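Local coordinates for hydrazine synthase beta subunit (Candidatus Kuenenia stuttgartiensis, PDB 5C2V), which forms part of the hydrazine synthase complex, which condenses nitric oxide with ammonium into hydrazine, and may modulate transport of the hydroxylamine intermediate between active sites, at the interface of chains A and B. Residues are numbered along the deposited sequence; one frame, centred on the assembly and turned at random. Chains: chain A, Hydrazine synthase beta subunit; chain B, Hydrazine synthase gamma subunit.

The interface of chains A and B. Residues chain A 4, 58, 98, 100, 116, 145; chain B 68, 70, 95.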
ATOM      1  N   GLN A   4      22.864  30.591  47.876  1.00 65.58           N
ATOM      2  CA  GLN A   4      23.019  31.685  46.927  1.00 64.43           C
ATOM      3  C   GLN A   4      21.815  32.633  46.893  1.00 58.53           C
ATOM      4  O   GLN A   4      20.670  32.199  46.765  1.00 51.83           O
ATOM      5  CB  GLN A   4      23.278  31.112  45.531  1.00 53.88           C
ATOM      6  CG  GLN A   4      23.377  32.171  44.468  1.00 46.45           C
ATOM      7  CD  GLN A   4      22.078  32.372  43.729  1.00 65.46           C
ATOM      8  OE1 GLN A   4      21.262  31.456  43.617  1.00 55.88           O
ATOM      9  NE2 GLN A   4      21.847  33.597  43.279  1.00 72.29           N
ATOM     10  N   GLU A  58      31.776  30.200  41.488  1.00 64.54           N
ATOM     11  CA  GLU A  58      31.133  29.358  40.477  1.00 71.99           C
ATOM     12  C   GLU A  58      32.002  28.719  39.383  1.00 81.29           C
ATOM     13  O   GLU A  58      31.490  27.937  38.582  1.00 66.16           O
ATOM     14  CB  GLU A  58      29.988  30.145  39.850  1.00 64.18           C
ATOM     15  CG  GLU A  58      28.916  30.383  40.894  1.00 59.41           C
ATOM     16  CD  GLU A  58      27.764  31.221  40.417  1.00 62.77           C
ATOM     17  OE1 GLU A  58      27.839  31.790  39.308  1.00 61.98           O
ATOM     18  OE2 GLU A  58      26.767  31.287  41.164  1.00 70.79           O
ATOM     19  N   TRP A  98      29.958  39.473  38.634  1.00 67.86           N
ATOM     20  CA  TRP A  98      29.683  38.041  38.606  1.00 62.08           C
ATOM     21  C   TRP A  98      30.534  37.288  37.600  1.00 64.66           C
ATOM     22  O   TRP A  98      30.036  36.919  36.532  1.00 54.94           O
ATOM     23  CB  TRP A  98      28.211  37.778  38.308  1.00 42.27           C
ATOM     24  CG  TRP A  98      27.800  36.406  38.705  1.00 65.60           C
ATOM     25  CD1 TRP A  98      28.320  35.220  38.262  1.00 79.86           C
ATOM     26  CD2 TRP A  98      26.820  36.072  39.687  1.00 54.06           C
ATOM     27  NE1 TRP A  98      27.693  34.171  38.888  1.00 78.67           N
ATOM     28  CE2 TRP A  98      26.773  34.670  39.768  1.00 64.86           C
ATOM     29  CE3 TRP A  98      25.966  36.827  40.497  1.00 77.74           C
ATOM     30  CZ2 TRP A  98      25.906  34.011  40.627  1.00 72.28           C
ATOM     31  CZ3 TRP A  98      25.107  36.167  41.348  1.00 79.55           C
ATOM     32  CH2 TRP A  98      25.080  34.774  41.404  1.00 74.02           C
ATOM     33  N   SER A 100      31.298  34.325  35.870  1.00 79.55           N
ATOM     34  CA  SER A 100      30.725  32.984  35.828  1.00 69.33           C
ATOM     35  C   SER A 100      31.656  31.937  35.230  1.00 59.17           C
ATOM     36  O   SER A 100      31.334  30.747  35.219  1.00 75.57           O
ATOM     37  CB  SER A 100      29.405  33.005  35.058  1.00 55.40           C
ATOM     38  OG  SER A 100      29.586  33.538  33.760  1.00 73.05           O
ATOM     39  N   SER A 116      29.323  37.957  33.994  1.00 44.15           N
ATOM     40  CA  SER A 116      27.973  37.549  33.606  1.00 55.42           C
ATOM     41  C   SER A 116      26.843  38.433  34.125  1.00 51.76           C
ATOM     42  O   SER A 116      25.672  38.096  33.944  1.00 61.44           O
ATOM     43  CB  SER A 116      27.717  36.110  34.055  1.00 66.85           C
ATOM     44  OG  SER A 116      27.842  35.985  35.458  1.00 63.40           O
ATOM     45  N   ARG A 145      28.145  34.325  29.652  1.00 47.66           N
ATOM     46  CA  ARG A 145      28.124  33.269  30.662  1.00 48.85           C
ATOM     47  C   ARG A 145      29.476  32.583  30.839  1.00 48.28           C
ATOM     48  O   ARG A 145      29.926  32.338  31.958  1.00 62.85           O
ATOM     49  CB  ARG A 145      27.058  32.228  30.312  1.00 56.77           C
ATOM     50  CG  ARG A 145      26.915  31.108  31.332  1.00 52.86           C
ATOM     51  CD  ARG A 145      26.687  31.651  32.735  1.00 52.18           C
ATOM     52  NE  ARG A 145      26.447  30.580  33.698  1.00 55.48           N
ATOM     53  CZ  ARG A 145      25.250  30.269  34.186  1.00 49.52           C
ATOM     54  NH1 ARG A 145      24.180  30.955  33.810  1.00 40.19           N
ATOM     55  NH2 ARG A 145      25.124  29.276  35.056  1.00 33.17           N
TER
ATOM     56  N   TYR B  68      15.116  31.964  36.117  1.00 65.86           N
ATOM     57  CA  TYR B  68      16.519  31.587  36.037  1.00 65.02           C
ATOM     58  C   TYR B  68      17.003  30.860  37.324  1.00 52.01           C
ATOM     59  O   TYR B  68      16.163  30.456  38.120  1.00 69.97           O
ATOM     60  CB  TYR B  68      17.298  32.877  35.714  1.00 65.95           C
ATOM     61  CG  TYR B  68      18.769  32.735  35.661  1.00 66.25           C
ATOM     62  CD1 TYR B  68      19.402  32.112  34.563  1.00 89.39           C
ATOM     63  CD2 TYR B  68      19.543  33.204  36.699  1.00 78.57           C
ATOM     64  CE1 TYR B  68      20.767  31.982  34.541  1.00 75.35           C
ATOM     65  CE2 TYR B  68      20.877  33.060  36.675  1.00 97.25           C
ATOM     66  CZ  TYR B  68      21.505  32.475  35.630  1.00 75.04           C
ATOM     67  OH  TYR B  68      22.876  32.342  35.593  1.00104.45           O
ATOM     68  N   ARG B  70      19.761  31.955  39.631  1.00 49.76           N
ATOM     69  CA  ARG B  70      20.291  32.854  40.646  1.00 69.78           C
ATOM     70  C   ARG B  70      19.066  33.471  41.308  1.00 67.94           C
ATOM     71  O   ARG B  70      19.156  34.345  42.175  1.00 76.84           O
ATOM     72  CB  ARG B  70      21.213  33.914  40.027  1.00 77.99           C
ATOM     73  CG  ARG B  70      22.504  33.357  39.429  1.00 83.00           C
ATOM     74  CD  ARG B  70      23.156  34.400  38.526  1.00 76.83           C
ATOM     75  NE  ARG B  70      24.251  33.832  37.731  1.00 68.59           N
ATOM     76  CZ  ARG B  70      24.857  34.475  36.738  1.00 65.46           C
ATOM     77  NH1 ARG B  70      24.463  35.696  36.401  1.00 63.44           N
ATOM     78  NH2 ARG B  70      25.850  33.904  36.084  1.00 56.94           N
ATOM     79  N   ARG B  95      13.803  38.365  43.198  1.00 53.81           N
ATOM     80  CA  ARG B  95      14.605  38.816  44.336  1.00 47.11           C
ATOM     81  C   ARG B  95      13.796  39.781  45.198  1.00 50.00           C
ATOM     82  O   ARG B  95      13.141  40.685  44.677  1.00 43.35           O
ATOM     83  CB  ARG B  95      15.901  39.488  43.881  1.00 39.28           C
ATOM     84  CG  ARG B  95      16.917  38.563  43.230  1.00 64.63           C
ATOM     85  CD  ARG B  95      17.356  37.457  44.176  1.00 53.33           C
ATOM     86  NE  ARG B  95      18.563  36.786  43.702  1.00 63.49           N
ATOM     87  CZ  ARG B  95      19.787  37.043  44.152  1.00 58.36           C
ATOM     88  NH1 ARG B  95      19.970  37.950  45.101  1.00 63.38           N
ATOM     89  NH2 ARG B  95      20.829  36.387  43.660  1.00 60.57           N
TER
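B:Arg70 of the gamma subunit lies along the indole face of A:Trp98 in the beta subunit, and loses 113 Å² of surface to that subunit as a whole. The arginine is extended from CG to NE (chi2 165°, chi3 -169°), which lays its methylenes and its head along the same surface. CD sits over the six-membered ring, 3.6 Å from the centroid, as a CH-pi contact, while CZ of the guanidinium lies over the five-membered ring as a cation-pi contact. The two planes are 22° apart, a slightly tilted stack. Tryptophan suits this place because its broad face takes both the greasy stem and the cationic end of an arginine.

The indole is itself held at its edge. NE1 donates to A:Glu58 OE1, which lies close to the indole plane, though the N-H reaches it from above the carboxylate plane. The negative charge probably also favours the nearby guanidinium, OE1 lying 4.3 Å from NH2 of B:Arg70. A:Ser116 OG donates to the carbonyl O of A:Trp98, 2.6 Å away, and accepts a weak hydrogen bond from B:Arg70 NH2; a small hydroxyl can serve both.

On the opposite face of the B:Arg70 guanidinium, B:Tyr68 brings down its hydroxyl-bearing edge, offset toward the rim, its ring nearly perpendicular to the cation rather than stacked. The tyrosine hydroxyl OH lies 2.6 Å from NH1 of A:Arg145, close enough for a hydrogen bond, with that guanidinium steeply inclined to the ring.

The backbone O of B:Arg70 is gripped by three N-H groups. B:Arg95 presents NE and NH2 side-on, in the carbonyl plane, whereas A:Gln4 NE2 crosses the interface to donate from 3.0 Å in a nearly straight bond.

This patch joins beta-propeller and cytochrome-like subunits within the heterotrimer: the gamma residues lie in loops, and the beta residues in loops and at the starts of strands 57-62, 99-104 and 144-149.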